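Local coordinates for SnoaL-like domain-containing protein (Catenulispora acidiphila, PDB 4H3U), which is of unknown function but has a ketosteroid isomerase-like, SnoaL-type fold and may take part in trimethylamine metabolism, at residues D58-A63 with D136-S141. Residues are numbered along the deposited sequence; the frame is centred on the assembly and turned at random.
With CD (cadmium ion), chain D.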
loop_
_atom_site.group_PDB
_atom_site.type_symbol
_atom_site.label_atom_id
_atom_site.label_comp_id
_atom_site.label_asym_id
_atom_site.label_seq_id
_atom_site.Cartn_x
_atom_site.Cartn_y
_atom_site.Cartn_z
ATOM N N ASP A 58 -0.783 -8.511 -5.848
ATOM C CA ASP A 58 0.413 -7.791 -5.422
ATOM C C ASP A 58 0.502 -6.569 -6.311
ATOM O O ASP A 58 0.766 -6.685 -7.509
ATOM C CB ASP A 58 1.656 -8.666 -5.502
ATOM C CG ASP A 58 2.905 -7.962 -5.070
ATOM O OD1 ASP A 58 3.088 -6.768 -5.425
ATOM O OD2 ASP A 58 3.753 -8.612 -4.395
ATOM N N HIS A 59 0.220 -5.398 -5.736
ATOM C CA HIS A 59 0.212 -4.175 -6.515
ATOM C C HIS A 59 1.611 -3.673 -6.865
ATOM O O HIS A 59 1.740 -2.915 -7.832
ATOM C CB HIS A 59 -0.598 -3.092 -5.771
ATOM C CG HIS A 59 -2.064 -3.346 -5.730
ATOM N ND1 HIS A 59 -2.920 -3.082 -6.775
ATOM C CD2 HIS A 59 -2.838 -3.800 -4.714
ATOM C CE1 HIS A 59 -4.154 -3.386 -6.404
ATOM N NE2 HIS A 59 -4.138 -3.812 -5.146
ATOM N N ALA A 60 2.596 -3.989 -6.053
ATOM C CA ALA A 60 3.955 -3.503 -6.320
ATOM C C ALA A 60 4.506 -4.126 -7.613
ATOM O O ALA A 60 5.108 -3.443 -8.421
ATOM C CB ALA A 60 4.856 -3.778 -5.112
ATOM N N ILE A 61 4.322 -5.446 -7.740
ATOM C CA ILE A 61 4.796 -6.242 -8.895
ATOM C C ILE A 61 3.773 -6.272 -10.010
ATOM O O ILE A 61 4.151 -6.404 -11.168
ATOM C CB ILE A 61 5.068 -7.731 -8.429
ATOM C CG1 ILE A 61 6.152 -7.785 -7.356
ATOM C CG2 ILE A 61 5.439 -8.671 -9.573
ATOM C CD1 ILE A 61 7.479 -7.190 -7.745
ATOM N N GLY A 62 2.497 -6.143 -9.678
ATOM C CA GLY A 62 1.383 -6.239 -10.579
ATOM C C GLY A 62 1.053 -7.664 -10.945
ATOM O O GLY A 62 1.009 -8.015 -12.120
ATOM N N ALA A 63 0.912 -8.515 -9.953
ATOM C CA ALA A 63 0.557 -9.905 -10.143
ATOM C C ALA A 63 -0.830 -10.155 -9.565
ATOM O O ALA A 63 -1.127 -9.712 -8.475
ATOM C CB ALA A 63 1.548 -10.809 -9.425
ATOM N N ASP A 136 -1.711 -6.716 -1.516
ATOM C CA ASP A 136 -0.436 -6.318 -0.925
ATOM C C ASP A 136 0.082 -5.053 -1.608
ATOM O O ASP A 136 0.098 -4.987 -2.839
ATOM C CB ASP A 136 0.655 -7.378 -1.044
ATOM C CG ASP A 136 0.365 -8.685 -0.357
ATOM O OD1 ASP A 136 -0.543 -8.741 0.519
ATOM O OD2 ASP A 136 1.104 -9.663 -0.650
ATOM N N TYR A 137 0.484 -4.071 -0.813
ATOM C CA TYR A 137 1.102 -2.807 -1.258
ATOM C C TYR A 137 2.416 -2.593 -0.530
ATOM O O TYR A 137 2.499 -2.740 0.668
ATOM C CB TYR A 137 0.185 -1.623 -0.930
ATOM C CG TYR A 137 -1.157 -1.581 -1.540
ATOM C CD1 TYR A 137 -1.408 -0.753 -2.665
ATOM C CD2 TYR A 137 -2.241 -2.322 -1.043
ATOM C CE1 TYR A 137 -2.678 -0.642 -3.195
ATOM C CE2 TYR A 137 -3.496 -2.214 -1.594
ATOM C CZ TYR A 137 -3.706 -1.390 -2.711
ATOM O OH TYR A 137 -4.956 -1.273 -3.294
ATOM N N TYR A 138 3.462 -2.167 -1.294
ATOM C CA TYR A 138 4.765 -1.875 -0.726
ATOM C C TYR A 138 5.561 -1.099 -1.752
ATOM O O TYR A 138 5.208 -1.086 -2.947
ATOM C CB TYR A 138 5.530 -3.102 -0.203
ATOM C CG TYR A 138 5.710 -4.233 -1.187
ATOM C CD1 TYR A 138 6.840 -4.354 -1.984
ATOM C CD2 TYR A 138 4.690 -5.160 -1.371
ATOM C CE1 TYR A 138 6.948 -5.401 -2.890
ATOM C CE2 TYR A 138 4.793 -6.208 -2.264
ATOM C CZ TYR A 138 5.937 -6.322 -3.042
ATOM O OH TYR A 138 6.073 -7.369 -3.930
ATOM N N SER A 139 6.650 -0.481 -1.341
ATOM C CA SER A 139 7.461 0.315 -2.259
ATOM C C SER A 139 8.433 -0.511 -3.045
ATOM O O SER A 139 9.496 -0.890 -2.531
ATOM C CB SER A 139 8.185 1.408 -1.498
ATOM O OG SER A 139 9.088 2.106 -2.356
ATOM N N LEU A 140 8.134 -0.769 -4.307
ATOM C CA LEU A 140 9.068 -1.479 -5.189
ATOM C C LEU A 140 10.345 -0.656 -5.334
ATOM O O LEU A 140 11.441 -1.214 -5.382
ATOM C CB LEU A 140 8.453 -1.823 -6.534
ATOM C CG LEU A 140 9.369 -2.666 -7.434
ATOM C CD1 LEU A 140 9.720 -4.016 -6.848
ATOM C CD2 LEU A 140 8.707 -2.853 -8.804
ATOM N N SER A 141 10.249 0.669 -5.354
ATOM C CA SER A 141 11.464 1.510 -5.503
ATOM C C SER A 141 12.405 1.260 -4.337
ATOM O O SER A 141 13.613 1.169 -4.543
ATOM C CB SER A 141 11.017 3.001 -5.543
ATOM O OG SER A 141 10.334 3.253 -6.747
HETATM CD CD CD D . 3.816 0.656 -3.908
HETATM O O HOH W 1 2.933 -10.519 -2.602
#
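Asp58 and Tyr138 join the turn that follows strand 54-58 to strand 130-138, two parallel neighbours in the curved mixed sheet of this ketosteroid isomerase-like fold. Segment 58-63 carries the turn between strands 54-58 and 63-66, with a G1 beta bulge where Gly62 and Ala63 face Asp58. Direct hydrogen bonds and a water link the segments. Tyr138 OH donates to the syn lone pair of Asp58 OD2 at 2.7 Å, with carboxylate and ring planes 77° apart. Another runs from backbone to backbone, His59 N to Asp136 O at 2.9 Å. The water donates to both Asp58 OD2 and Asp136 OD2, bridging two carboxylates that might otherwise repel. Asp136 OD2 is also hydrogen-bonded to Tyr56 OH. Asp58 OD1 serves its own turn as an Asx motif, accepting from Ile61 N.

The His59 and Tyr137 rings form an offset stack, centroids 4.2 Å apart, with His59 CD2 over one tyrosine face, toward its rim. Gln135 OE1 is hydrogen-bonded to both His59 NE2 and Tyr137 OH. Ala60 CB makes a CH-pi contact over the centre of the Tyr138 ring. Tyr138 CG sits between its backbone N and carbonyl carbon (chi1 54°), which turns a ring face to this methyl. A leucine here would probably leave Asp58 OD2 without its hydroxyl donor and Ala60 without an aromatic face. Ile61 CD1 meets Leu140 CD1 at 4.0 Å. Tyr138 also binds cadmium between the two subunits, its backbone O lying 2.4 Å from the ion.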